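Local coordinates for mannosylglycerate hydrolase MGH1-like glycoside hydrolase domain-containing protein (Thermus thermophilus HB8, PDB 4WVA) that hydrolyses mannosylglycerate, a solute of osmotic stress in thermophiles, to mannose and glycerate, and glucosylglycerate to glucose and glycerate, as a family GH63 glycosidase, at residues C57-G62 against F132-A137; D66-H71 against H139-H144; K329-L334 against K379-A384; V358-A363 against A412-F417. All blocks are in the same frame, centred on the assembly; numbering follows the deposited sequence.

How the contacts relate
From the N terminus, contact 1 is the first of the four to close, joining 57-62 at the end of helix 48-62 to 132-137 on helix 121-146. Contact 2 opens before that loop is shut and closes after it, so the two cross; it ties 66-71, in the connection after helix 48-62, to 139-144, further along helix 121-146. The pair touch, F59 CZ lying 3.9 Å from L69 CD2, with centres about 10 Å apart. Contact 3 joins 329-334, between helices 313-327 and 356-368, to helix 372-389. Contact 4 opens within that span on helix 356-368 and closes later on helix 409-418, so these also cross, their centres about 12 Å apart.

Contact 1. Residues C57-G62 against F132-A137; sequences CLFDYG and FPKLLA
The apolar part of this contact is F59 laid against K134 and L135. F59 CD1 comes to 3.6 Å from K134 CB, and further along the same ring CZ meets the L135 methyl CD2 at 3.7 Å; both approach the ring obliquely. F59 and the aliphatic chain of K134 run antiparallel alongside one another, which brings K134 CD up to F59 CB at 3.9 Å. With chi1 at -81° the phenyl stands beside its own backbone N, opposite the carbonyl carbon, and from there it spans the space between the helices. Those helices, 48-62 and 121-146, belong to the (alpha/alpha)6 barrel, and the two short segments cross at 65° with their axes 11.0 Å apart, a separation bridged by side chains. Trimmed to an alanine, the F59 position would probably open a gap bordered by K134 CB, L135 CD2 and V107. The polar part is looser. D60 OD1 and K134 NZ stand 4.5 Å apart, too far for a salt bridge; a water donates to OD1 at 2.8 Å and accepts a weak bond from NZ. D60 OD1 is held more directly by the hydroxyl of Y130.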
loop_
_atom_site.group_PDB
_atom_site.type_symbol
_atom_site.label_atom_id
_atom_site.label_comp_id
_atom_site.label_asym_id
_atom_site.label_seq_id
_atom_site.Cartn_x
_atom_site.Cartn_y
_atom_site.Cartn_z
ATOM N N CYS A 57 12.223 -31.170 -11.525
ATOM C CA CYS A 57 12.624 -32.308 -10.701
ATOM C C CYS A 57 12.113 -32.149 -9.265
ATOM O O CYS A 57 11.563 -33.073 -8.682
ATOM C CB CYS A 57 14.137 -32.442 -10.736
ATOM S SG CYS A 57 14.795 -33.837 -9.811
ATOM N N LEU A 58 12.310 -30.957 -8.690
ATOM C CA LEU A 58 11.822 -30.659 -7.353
ATOM C C LEU A 58 10.320 -30.983 -7.195
ATOM O O LEU A 58 9.916 -31.651 -6.235
ATOM C CB LEU A 58 12.104 -29.191 -7.026
ATOM C CG LEU A 58 11.609 -28.679 -5.676
ATOM C CD1 LEU A 58 12.226 -29.421 -4.513
ATOM C CD2 LEU A 58 11.877 -27.177 -5.595
ATOM N N PHE A 59 9.496 -30.522 -8.136
ATOM C CA PHE A 59 8.054 -30.767 -8.046
ATOM C C PHE A 59 7.684 -32.198 -8.381
ATOM O O PHE A 59 6.883 -32.840 -7.671
ATOM C CB PHE A 59 7.273 -29.794 -8.924
ATOM C CG PHE A 59 7.076 -28.457 -8.283
ATOM C CD1 PHE A 59 6.011 -28.238 -7.431
ATOM C CD2 PHE A 59 7.981 -27.434 -8.491
ATOM C CE1 PHE A 59 5.828 -27.014 -6.820
ATOM C CE2 PHE A 59 7.801 -26.210 -7.892
ATOM C CZ PHE A 59 6.735 -26.003 -7.042
ATOM N N ASP A 60 8.265 -32.714 -9.459
ATOM C CA ASP A 60 7.890 -34.062 -9.938
ATOM C C ASP A 60 8.196 -35.159 -8.917
ATOM O O ASP A 60 7.387 -36.086 -8.731
ATOM C CB ASP A 60 8.598 -34.374 -11.258
ATOM C CG ASP A 60 7.959 -33.703 -12.442
ATOM O OD1 ASP A 60 6.809 -33.267 -12.339
ATOM O OD2 ASP A 60 8.616 -33.631 -13.498
ATOM N N TYR A 61 9.338 -35.055 -8.251
ATOM C CA TYR A 61 9.734 -36.058 -7.256
ATOM C C TYR A 61 9.492 -35.668 -5.807
ATOM O O TYR A 61 9.540 -36.525 -4.923
ATOM C CB TYR A 61 11.198 -36.451 -7.469
ATOM C CG TYR A 61 11.387 -37.074 -8.812
ATOM C CD1 TYR A 61 11.031 -38.401 -9.031
ATOM C CD2 TYR A 61 11.878 -36.335 -9.883
ATOM C CE1 TYR A 61 11.173 -38.979 -10.277
ATOM C CE2 TYR A 61 12.014 -36.892 -11.138
ATOM C CZ TYR A 61 11.669 -38.223 -11.323
ATOM O OH TYR A 61 11.810 -38.803 -12.564
ATOM N N GLY A 62 9.232 -34.386 -5.553
ATOM C CA GLY A 62 9.024 -33.902 -4.188
ATOM C C GLY A 62 7.584 -33.668 -3.783
ATOM O O GLY A 62 7.206 -33.949 -2.652
ATOM N N PHE A 132 2.694 -24.128 -13.159
ATOM C CA PHE A 132 1.787 -23.202 -12.507
ATOM C C PHE A 132 0.801 -23.880 -11.520
ATOM O O PHE A 132 0.679 -23.442 -10.371
ATOM C CB PHE A 132 1.013 -22.351 -13.519
ATOM C CG PHE A 132 0.022 -21.441 -12.867
ATOM C CD1 PHE A 132 0.430 -20.258 -12.285
ATOM C CD2 PHE A 132 -1.310 -21.807 -12.778
ATOM C CE1 PHE A 132 -0.483 -19.436 -11.646
ATOM C CE2 PHE A 132 -2.233 -21.001 -12.137
ATOM C CZ PHE A 132 -1.813 -19.812 -11.563
ATOM N N PRO A 133 0.087 -24.934 -11.962
ATOM C CA PRO A 133 -0.865 -25.554 -11.018
ATOM C C PRO A 133 -0.178 -26.248 -9.835
ATOM O O PRO A 133 -0.742 -26.344 -8.747
ATOM C CB PRO A 133 -1.635 -26.564 -11.877
ATOM C CG PRO A 133 -0.835 -26.758 -13.097
ATOM C CD PRO A 133 0.071 -25.576 -13.285
ATOM N N LYS A 134 1.063 -26.671 -10.031
ATOM C CA LYS A 134 1.861 -27.247 -8.956
ATOM C C LYS A 134 2.284 -26.197 -7.915
ATOM O O LYS A 134 2.181 -26.428 -6.715
ATOM C CB LYS A 134 3.081 -27.960 -9.548
ATOM C CG LYS A 134 2.694 -29.078 -10.505
ATOM C CD LYS A 134 3.896 -29.880 -10.955
ATOM C CE LYS A 134 3.510 -30.950 -11.962
ATOM N NZ LYS A 134 2.595 -31.953 -11.357
ATOM N N LEU A 135 2.770 -25.047 -8.386
ATOM C CA LEU A 135 3.045 -23.917 -7.505
ATOM C C LEU A 135 1.790 -23.501 -6.727
ATOM O O LEU A 135 1.821 -23.282 -5.512
ATOM C CB LEU A 135 3.515 -22.717 -8.337
ATOM C CG LEU A 135 4.930 -22.792 -8.901
ATOM C CD1 LEU A 135 5.131 -21.809 -10.032
ATOM C CD2 LEU A 135 5.910 -22.490 -7.774
ATOM N N LEU A 136 0.685 -23.385 -7.444
ATOM C CA LEU A 136 -0.570 -22.959 -6.843
ATOM C C LEU A 136 -0.981 -23.938 -5.733
ATOM O O LEU A 136 -1.439 -23.528 -4.669
ATOM C CB LEU A 136 -1.646 -22.860 -7.924
ATOM C CG LEU A 136 -3.008 -22.316 -7.525
ATOM C CD1 LEU A 136 -2.917 -20.853 -7.142
ATOM C CD2 LEU A 136 -3.983 -22.514 -8.673
ATOM N N ALA A 137 -0.805 -25.233 -5.986
ATOM C CA ALA A 137 -1.160 -26.256 -5.000
ATOM C C ALA A 137 -0.268 -26.190 -3.767
ATOM O O ALA A 137 -0.717 -26.441 -2.649
ATOM C CB ALA A 137 -1.110 -27.643 -5.631
HETATM O O HOH W 1 4.513 -34.646 -11.491
#

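Contact 2. Residues D66-H71 against H139-H144; sequences DGMLPH and HRWLYH
M68 lies flat on the indole of W141, and this is the tight part of the contact. Its CG sits over one face of the six-membered ring, 3.3 Å from the centroid and only 8° off the normal, a CH-pi contact; CB follows over the shared bond of the indole, 3.5 Å from W141 CE2. M68 SD adds an oblique Met-aromatic contact, 4.0 Å from the same centroid. M68 extends along the indole; its CG is anti to the backbone N (chi1 -170°), which lays CB and CG over the ring. The G67 backbone packs by the root of the ring, its C 3.9 Å from W141 CB.

The D66 side is looser and exposed. Its carboxylate is tilted 55° from the indole plane, and OD2 lies 3.2 Å from W141 NE1. Its other oxygen, OD1, accepts from M68 N at 3.2 Å, the donor reaching it from above the carboxylate plane and closing an Asx turn over D66-M68.

Behind this loop, which leads from helix 48-62 to strand 72-74, L69 packs on L58 and F59, and Q63 donates to G67 O. W141 also touches R146 within helix 121-146, while H139 and Y143 of that helix pack against helix 235-254.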
loop_
_atom_site.group_PDB
_atom_site.type_symbol
_atom_site.label_atom_id
_atom_site.label_comp_id
_atom_site.label_asym_id
_atom_site.label_seq_id
_atom_site.Cartn_x
_atom_site.Cartn_y
_atom_site.Cartn_z
ATOM N N ASP A 66 -1.141 -33.695 -1.329
ATOM C CA ASP A 66 -1.904 -32.554 -0.838
ATOM C C ASP A 66 -1.305 -31.202 -1.257
ATOM O O ASP A 66 -1.789 -30.166 -0.826
ATOM C CB ASP A 66 -2.038 -32.623 0.688
ATOM C CG ASP A 66 -0.688 -32.606 1.410
ATOM O OD1 ASP A 66 0.383 -32.629 0.745
ATOM O OD2 ASP A 66 -0.704 -32.587 2.661
ATOM N N GLY A 67 -0.264 -31.228 -2.090
ATOM C CA GLY A 67 0.375 -30.000 -2.579
ATOM C C GLY A 67 1.626 -29.606 -1.814
ATOM O O GLY A 67 2.381 -28.725 -2.259
ATOM N N MET A 68 1.885 -30.241 -0.677
ATOM C CA MET A 68 3.044 -29.871 0.114
ATOM C C MET A 68 4.328 -30.114 -0.667
ATOM O O MET A 68 4.512 -31.186 -1.242
ATOM C CB MET A 68 3.120 -30.658 1.414
ATOM C CG MET A 68 4.180 -30.081 2.327
ATOM S SD MET A 68 4.570 -31.098 3.743
ATOM C CE MET A 68 5.555 -32.322 2.874
ATOM N N LEU A 69 5.208 -29.114 -0.686
ATOM C CA LEU A 69 6.546 -29.279 -1.246
ATOM C C LEU A 69 7.515 -29.412 -0.079
ATOM O O LEU A 69 7.629 -28.506 0.737
ATOM C CB LEU A 69 6.902 -28.091 -2.133
ATOM C CG LEU A 69 8.109 -28.296 -3.051
ATOM C CD1 LEU A 69 7.842 -29.342 -4.108
ATOM C CD2 LEU A 69 8.460 -26.977 -3.710
ATOM N N PRO A 70 8.209 -30.548 0.030
ATOM C CA PRO A 70 9.064 -30.819 1.182
ATOM C C PRO A 70 10.428 -30.164 1.032
ATOM O O PRO A 70 10.835 -29.899 -0.098
ATOM C CB PRO A 70 9.226 -32.334 1.127
ATOM C CG PRO A 70 9.196 -32.629 -0.318
ATOM C CD PRO A 70 8.261 -31.636 -0.952
ATOM N N HIS A 71 11.137 -29.929 2.130
ATOM C CA HIS A 71 12.436 -29.247 2.027
ATOM C C HIS A 71 13.546 -30.141 1.487
ATOM O O HIS A 71 14.485 -29.634 0.903
ATOM C CB HIS A 71 12.831 -28.547 3.321
ATOM C CG HIS A 71 13.569 -29.386 4.309
ATOM N ND1 HIS A 71 13.081 -30.575 4.815
ATOM C CD2 HIS A 71 14.719 -29.137 4.977
ATOM C CE1 HIS A 71 13.919 -31.034 5.729
ATOM N NE2 HIS A 71 14.923 -30.178 5.842
ATOM N N HIS A 139 1.234 -23.320 -2.641
ATOM C CA HIS A 139 0.815 -22.136 -1.910
ATOM C C HIS A 139 -0.505 -22.428 -1.176
ATOM O O HIS A 139 -0.672 -22.075 -0.012
ATOM C CB HIS A 139 0.662 -20.953 -2.853
ATOM C CG HIS A 139 1.955 -20.302 -3.258
ATOM N ND1 HIS A 139 3.072 -20.998 -3.689
ATOM C CD2 HIS A 139 2.285 -18.998 -3.318
ATOM C CE1 HIS A 139 4.035 -20.132 -3.987
ATOM N NE2 HIS A 139 3.570 -18.914 -3.794
ATOM N N ARG A 140 -1.420 -23.108 -1.845
ATOM C CA ARG A 140 -2.683 -23.467 -1.209
ATOM C C ARG A 140 -2.483 -24.325 0.043
ATOM O O ARG A 140 -3.138 -24.102 1.056
ATOM C CB ARG A 140 -3.584 -24.174 -2.205
ATOM C CG ARG A 140 -4.952 -24.476 -1.651
ATOM C CD ARG A 140 -5.767 -25.186 -2.695
ATOM N NE ARG A 140 -5.990 -24.351 -3.875
ATOM C CZ ARG A 140 -5.631 -24.642 -5.114
ATOM N NH1 ARG A 140 -4.993 -25.777 -5.410
ATOM N NH2 ARG A 140 -5.945 -23.788 -6.083
ATOM N N TRP A 141 -1.588 -25.318 -0.044
ATOM C CA TRP A 141 -1.234 -26.142 1.094
ATOM C C TRP A 141 -0.704 -25.299 2.250
ATOM O O TRP A 141 -1.059 -25.522 3.407
ATOM C CB TRP A 141 -0.214 -27.236 0.686
ATOM C CG TRP A 141 0.169 -28.060 1.844
ATOM C CD1 TRP A 141 -0.491 -29.162 2.307
ATOM C CD2 TRP A 141 1.244 -27.826 2.752
ATOM N NE1 TRP A 141 0.105 -29.628 3.442
ATOM C CE2 TRP A 141 1.175 -28.831 3.742
ATOM C CE3 TRP A 141 2.263 -26.868 2.830
ATOM C CZ2 TRP A 141 2.087 -28.911 4.786
ATOM C CZ3 TRP A 141 3.163 -26.950 3.875
ATOM C CH2 TRP A 141 3.066 -27.959 4.833
ATOM N N LEU A 142 0.176 -24.347 1.951
ATOM C CA LEU A 142 0.723 -23.512 2.991
ATOM C C LEU A 142 -0.377 -22.838 3.817
ATOM O O LEU A 142 -0.349 -22.909 5.033
ATOM C CB LEU A 142 1.697 -22.466 2.410
ATOM C CG LEU A 142 3.043 -22.973 1.915
ATOM C CD1 LEU A 142 3.747 -21.874 1.127
ATOM C CD2 LEU A 142 3.933 -23.433 3.058
ATOM N N TYR A 143 -1.345 -22.201 3.168
ATOM C CA TYR A 143 -2.427 -21.538 3.912
ATOM C C TYR A 143 -3.357 -22.530 4.598
ATOM O O TYR A 143 -3.747 -22.323 5.738
ATOM C CB TYR A 143 -3.203 -20.578 3.016
ATOM C CG TYR A 143 -2.320 -19.448 2.583
ATOM C CD1 TYR A 143 -1.940 -18.473 3.486
ATOM C CD2 TYR A 143 -1.804 -19.389 1.299
ATOM C CE1 TYR A 143 -1.106 -17.449 3.113
ATOM C CE2 TYR A 143 -0.950 -18.376 0.919
ATOM C CZ TYR A 143 -0.612 -17.404 1.818
ATOM O OH TYR A 143 0.241 -16.384 1.486
ATOM N N HIS A 144 -3.685 -23.621 3.922
ATOM C CA HIS A 144 -4.596 -24.610 4.518
ATOM C C HIS A 144 -3.983 -25.259 5.759
ATOM O O HIS A 144 -4.662 -25.431 6.778
ATOM C CB HIS A 144 -4.970 -25.692 3.493
ATOM C CG HIS A 144 -5.942 -26.721 4.013
ATOM N ND1 HIS A 144 -5.571 -28.016 4.311
ATOM C CD2 HIS A 144 -7.268 -26.642 4.280
ATOM C CE1 HIS A 144 -6.622 -28.692 4.743
ATOM N NE2 HIS A 144 -7.666 -27.881 4.731
#

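Contact 3. Residues K329-L334 against K379-A384; sequences KARYLL and KADALA
The guanidinium of R331 carries the Y332 ring on one face, with Y332 CE2 3.7 Å above its centre, while D381 OD1 and a water lie at its edge in the plane. In return R331 CG sits over a face of the Y332 ring, toward the rim, and the D381 carboxylate meets that ring at its edge, the planes 77° apart. A bend at chi2 (56°) folds the arginine back over its neighbour. NH1 gives D381 OD1 a salt-bridged hydrogen bond of 3.0 Å, arriving from above the carboxylate plane, and the water, accepting from NH2, donates to the same oxygen at 2.8 Å. The second oxygen, D381 OD2, takes L333 N at 2.9 Å on its anti side, somewhat out of the carboxylate plane and nearly straight at 167°. Here the carboxylate of helix 372-389, part of the (alpha/alpha)6 barrel, holds the loop that runs from helix 313-327 to helix 356-368. R377 adds a salt bridge to OD2, and the two arginines would probably stabilise the charged form. Replacing D381 by an alanine removes both oxygens and is likely to leave R331 and R377 without their shared counter-charge and the L333 amide without its acceptor. R377 NH2 also donates to R331 O.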
loop_
_atom_site.group_PDB
_atom_site.type_symbol
_atom_site.label_atom_id
_atom_site.label_comp_id
_atom_site.label_asym_id
_atom_site.label_seq_id
_atom_site.Cartn_x
_atom_site.Cartn_y
_atom_site.Cartn_z
ATOM N N LYS A 329 30.338 -2.310 12.401
ATOM C CA LYS A 329 30.944 -3.335 13.253
ATOM C C LYS A 329 31.515 -4.544 12.519
ATOM O O LYS A 329 32.405 -5.222 13.047
ATOM C CB LYS A 329 29.926 -3.804 14.290
ATOM C CG LYS A 329 29.608 -2.759 15.349
ATOM C CD LYS A 329 30.883 -2.210 15.971
ATOM C CE LYS A 329 30.627 -1.541 17.307
ATOM N NZ LYS A 329 31.923 -1.188 17.956
ATOM N N ALA A 330 31.007 -4.820 11.316
ATOM C CA ALA A 330 31.498 -5.927 10.494
ATOM C C ALA A 330 32.061 -5.395 9.188
ATOM O O ALA A 330 31.436 -4.561 8.538
ATOM C CB ALA A 330 30.369 -6.904 10.213
ATOM N N ARG A 331 33.213 -5.907 8.765
ATOM C CA ARG A 331 33.779 -5.526 7.474
ATOM C C ARG A 331 32.864 -5.889 6.312
ATOM O O ARG A 331 32.714 -5.120 5.370
ATOM C CB ARG A 331 35.160 -6.165 7.257
ATOM C CG ARG A 331 35.699 -6.121 5.819
ATOM C CD ARG A 331 35.806 -4.738 5.160
ATOM N NE ARG A 331 36.132 -4.833 3.723
ATOM C CZ ARG A 331 35.252 -4.904 2.714
ATOM N NH1 ARG A 331 33.924 -4.862 2.922
ATOM N NH2 ARG A 331 35.707 -4.992 1.462
ATOM N N TYR A 332 32.264 -7.072 6.383
ATOM C CA TYR A 332 31.467 -7.608 5.281
ATOM C C TYR A 332 30.000 -7.631 5.668
ATOM O O TYR A 332 29.650 -8.190 6.697
ATOM C CB TYR A 332 31.915 -9.030 4.929
ATOM C CG TYR A 332 33.320 -9.078 4.382
ATOM C CD1 TYR A 332 34.367 -9.514 5.175
ATOM C CD2 TYR A 332 33.600 -8.643 3.101
ATOM C CE1 TYR A 332 35.658 -9.545 4.695
ATOM C CE2 TYR A 332 34.899 -8.659 2.608
ATOM C CZ TYR A 332 35.926 -9.115 3.421
ATOM O OH TYR A 332 37.237 -9.153 2.949
ATOM N N LEU A 333 29.165 -6.992 4.852
ATOM C CA LEU A 333 27.723 -7.107 4.981
ATOM C C LEU A 333 27.288 -8.327 4.196
ATOM O O LEU A 333 27.983 -8.732 3.262
ATOM C CB LEU A 333 27.017 -5.872 4.420
ATOM C CG LEU A 333 27.171 -4.559 5.206
ATOM C CD1 LEU A 333 26.385 -3.470 4.502
ATOM C CD2 LEU A 333 26.712 -4.716 6.647
ATOM N N LEU A 334 26.165 -8.958 4.545
ATOM C CA LEU A 334 25.293 -8.648 5.672
ATOM C C LEU A 334 25.404 -9.796 6.677
ATOM O O LEU A 334 25.078 -10.930 6.357
ATOM C CB LEU A 334 23.859 -8.580 5.175
ATOM C CG LEU A 334 22.779 -8.167 6.166
ATOM C CD1 LEU A 334 22.906 -6.712 6.552
ATOM C CD2 LEU A 334 21.407 -8.433 5.542
ATOM N N LYS A 379 26.323 -6.484 -2.972
ATOM C CA LYS A 379 26.924 -7.203 -4.101
ATOM C C LYS A 379 28.447 -7.260 -4.025
ATOM O O LYS A 379 29.053 -8.325 -4.150
ATOM C CB LYS A 379 26.516 -6.556 -5.409
ATOM C CG LYS A 379 27.033 -7.292 -6.634
ATOM C CD LYS A 379 26.601 -6.616 -7.913
ATOM C CE LYS A 379 27.242 -7.322 -9.106
ATOM N NZ LYS A 379 26.886 -6.663 -10.387
ATOM N N ALA A 380 29.071 -6.108 -3.854
ATOM C CA ALA A 380 30.531 -6.064 -3.807
ATOM C C ALA A 380 31.088 -6.964 -2.696
ATOM O O ALA A 380 32.047 -7.700 -2.908
ATOM C CB ALA A 380 30.994 -4.632 -3.616
ATOM N N ASP A 381 30.494 -6.909 -1.508
ATOM C CA ASP A 381 30.951 -7.768 -0.421
ATOM C C ASP A 381 30.773 -9.254 -0.757
ATOM O O ASP A 381 31.678 -10.061 -0.542
ATOM C CB ASP A 381 30.253 -7.413 0.888
ATOM C CG ASP A 381 30.811 -6.145 1.517
ATOM O OD1 ASP A 381 31.786 -5.565 0.961
ATOM O OD2 ASP A 381 30.265 -5.707 2.554
ATOM N N ALA A 382 29.605 -9.625 -1.272
ATOM C CA ALA A 382 29.377 -11.020 -1.676
ATOM C C ALA A 382 30.418 -11.505 -2.687
ATOM O O ALA A 382 30.995 -12.585 -2.527
ATOM C CB ALA A 382 27.982 -11.189 -2.242
ATOM N N LEU A 383 30.673 -10.697 -3.708
ATOM C CA LEU A 383 31.618 -11.085 -4.760
ATOM C C LEU A 383 33.069 -11.129 -4.254
ATOM O O LEU A 383 33.811 -12.050 -4.593
ATOM C CB LEU A 383 31.473 -10.195 -5.991
ATOM C CG LEU A 383 30.108 -10.257 -6.682
ATOM C CD1 LEU A 383 30.147 -9.442 -7.949
ATOM C CD2 LEU A 383 29.660 -11.675 -7.009
ATOM N N ALA A 384 33.443 -10.171 -3.407
ATOM C CA ALA A 384 34.774 -10.154 -2.777
ATOM C C ALA A 384 35.018 -11.415 -1.943
ATOM O O ALA A 384 36.092 -12.038 -2.008
ATOM C CB ALA A 384 34.941 -8.911 -1.918
HETATM O O HOH W 2 33.880 -5.445 -0.837
#

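Contact 4. Residues V358-A363 against A412-F417; sequences VNWMVA and AALALF
Two helices of the (alpha/alpha)6 barrel, 356-368 and 409-418, meet here through an apolar contact without any hydrogen bond between the segments. W360 supplies one side of it, L414 and F417 the other, and all three are buried. The leucine comes over a face of the indole: L414 CD2 is 4.0 Å from W360 CD2, offset toward the rim, and forms a CH-pi contact 4.2 Å from the centroid of the five-membered ring, 18° off its normal. The other branch, L414 CD1, reaches back to W360 CB at 4.1 Å, and the leucine crosses the tryptophan at about a right angle. F417, one turn further on, meets the indole elsewhere: its CE2 lies 3.9 Å from W360 CZ2 in an oblique approach, and W360 NE1 lies in the plane of the phenyl ring at its edge, 4.0 Å from F417 CD2. Both aromatic residues point toward the other helix from the backbone, and CG anti to N (chi1 178° for W360, -167° for F417) extends the rings in that direction. The nearest backbones, W360 and L414, keep CA atoms 7.6 Å apart, so the rings and methyls do the joining. Around them W418 meets W360 edge-to-face and Y113 does the same with F417, while F38 and L41 of helix 33-43 pack against W360, and L41 also reaches F417.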
loop_
_atom_site.group_PDB
_atom_site.type_symbol
_atom_site.label_atom_id
_atom_site.label_comp_id
_atom_site.label_asym_id
_atom_site.label_seq_id
_atom_site.Cartn_x
_atom_site.Cartn_y
_atom_site.Cartn_z
ATOM N N VAL A 358 21.078 -14.442 1.015
ATOM C CA VAL A 358 20.454 -13.344 1.755
ATOM C C VAL A 358 21.042 -11.997 1.303
ATOM O O VAL A 358 20.295 -11.024 1.121
ATOM C CB VAL A 358 20.543 -13.553 3.282
ATOM C CG1 VAL A 358 19.965 -12.357 4.023
ATOM C CG2 VAL A 358 19.799 -14.831 3.658
ATOM N N ASN A 359 22.357 -11.918 1.086
ATOM C CA ASN A 359 22.918 -10.691 0.502
ATOM C C ASN A 359 22.194 -10.342 -0.796
ATOM O O ASN A 359 21.878 -9.172 -1.064
ATOM C CB ASN A 359 24.416 -10.823 0.174
ATOM C CG ASN A 359 25.332 -10.387 1.307
ATOM O OD1 ASN A 359 26.397 -9.723 1.078
ATOM N ND2 ASN A 359 24.977 -10.726 2.489
ATOM N N TRP A 360 21.978 -11.362 -1.634
ATOM C CA TRP A 360 21.308 -11.170 -2.919
ATOM C C TRP A 360 19.851 -10.688 -2.759
ATOM O O TRP A 360 19.463 -9.673 -3.370
ATOM C CB TRP A 360 21.414 -12.433 -3.774
ATOM C CG TRP A 360 20.687 -12.270 -5.074
ATOM C CD1 TRP A 360 21.093 -11.539 -6.163
ATOM C CD2 TRP A 360 19.410 -12.807 -5.398
ATOM N NE1 TRP A 360 20.134 -11.601 -7.144
ATOM C CE2 TRP A 360 19.092 -12.366 -6.701
ATOM C CE3 TRP A 360 18.500 -13.630 -4.718
ATOM C CZ2 TRP A 360 17.903 -12.713 -7.332
ATOM C CZ3 TRP A 360 17.318 -13.979 -5.351
ATOM C CH2 TRP A 360 17.031 -13.517 -6.647
ATOM N N MET A 361 19.054 -11.367 -1.927
ATOM C CA MET A 361 17.650 -10.958 -1.775
ATOM C C MET A 361 17.547 -9.559 -1.176
ATOM O O MET A 361 16.701 -8.760 -1.581
ATOM C CB MET A 361 16.854 -11.925 -0.915
ATOM C CG MET A 361 16.600 -13.257 -1.580
ATOM S SD MET A 361 15.617 -14.402 -0.586
ATOM C CE MET A 361 16.812 -14.943 0.619
ATOM N N VAL A 362 18.392 -9.264 -0.199
ATOM C CA VAL A 362 18.356 -7.956 0.462
ATOM C C VAL A 362 18.867 -6.839 -0.463
ATOM O O VAL A 362 18.311 -5.754 -0.459
ATOM C CB VAL A 362 19.093 -7.998 1.816
ATOM C CG1 VAL A 362 19.138 -6.628 2.465
ATOM C CG2 VAL A 362 18.403 -8.989 2.724
ATOM N N ALA A 363 19.904 -7.111 -1.257
ATOM C CA ALA A 363 20.345 -6.151 -2.281
ATOM C C ALA A 363 19.244 -5.869 -3.296
ATOM O O ALA A 363 19.009 -4.717 -3.653
ATOM C CB ALA A 363 21.582 -6.664 -3.001
ATOM N N ALA A 412 27.909 -20.273 -5.786
ATOM C CA ALA A 412 28.305 -20.316 -7.191
ATOM C C ALA A 412 27.197 -19.815 -8.104
ATOM O O ALA A 412 27.423 -18.974 -8.987
ATOM C CB ALA A 412 28.754 -21.713 -7.577
ATOM N N ALA A 413 25.977 -20.299 -7.882
ATOM C CA ALA A 413 24.869 -19.914 -8.716
ATOM C C ALA A 413 24.630 -18.420 -8.727
ATOM O O ALA A 413 24.384 -17.822 -9.772
ATOM C CB ALA A 413 23.593 -20.624 -8.267
ATOM N N LEU A 414 24.659 -17.827 -7.547
ATOM C CA LEU A 414 24.347 -16.411 -7.441
ATOM C C LEU A 414 25.533 -15.546 -7.868
ATOM O O LEU A 414 25.320 -14.472 -8.396
ATOM C CB LEU A 414 23.830 -16.070 -6.039
ATOM C CG LEU A 414 22.438 -16.646 -5.743
ATOM C CD1 LEU A 414 22.042 -16.442 -4.286
ATOM C CD2 LEU A 414 21.378 -16.034 -6.647
ATOM N N ALA A 415 26.764 -16.036 -7.733
ATOM C CA ALA A 415 27.908 -15.365 -8.381
ATOM C C ALA A 415 27.649 -15.207 -9.877
ATOM O O ALA A 415 27.854 -14.136 -10.438
ATOM C CB ALA A 415 29.195 -16.150 -8.158
ATOM N N LEU A 416 27.190 -16.282 -10.519
ATOM C CA LEU A 416 26.871 -16.284 -11.941
ATOM C C LEU A 416 25.696 -15.371 -12.270
ATOM O O LEU A 416 25.753 -14.585 -13.209
ATOM C CB LEU A 416 26.570 -17.718 -12.401
ATOM C CG LEU A 416 27.784 -18.604 -12.582
ATOM C CD1 LEU A 416 27.380 -20.069 -12.566
ATOM C CD2 LEU A 416 28.462 -18.249 -13.903
ATOM N N PHE A 417 24.616 -15.477 -11.504
ATOM C CA PHE A 417 23.451 -14.663 -11.763
ATOM C C PHE A 417 23.729 -13.165 -11.563
ATOM O O PHE A 417 23.324 -12.331 -12.397
ATOM C CB PHE A 417 22.248 -15.124 -10.918
ATOM C CG PHE A 417 20.958 -14.521 -11.366
ATOM C CD1 PHE A 417 20.410 -14.884 -12.584
ATOM C CD2 PHE A 417 20.312 -13.571 -10.590
ATOM C CE1 PHE A 417 19.229 -14.329 -13.010
ATOM C CE2 PHE A 417 19.128 -12.997 -11.025
ATOM C CZ PHE A 417 18.594 -13.383 -12.232
#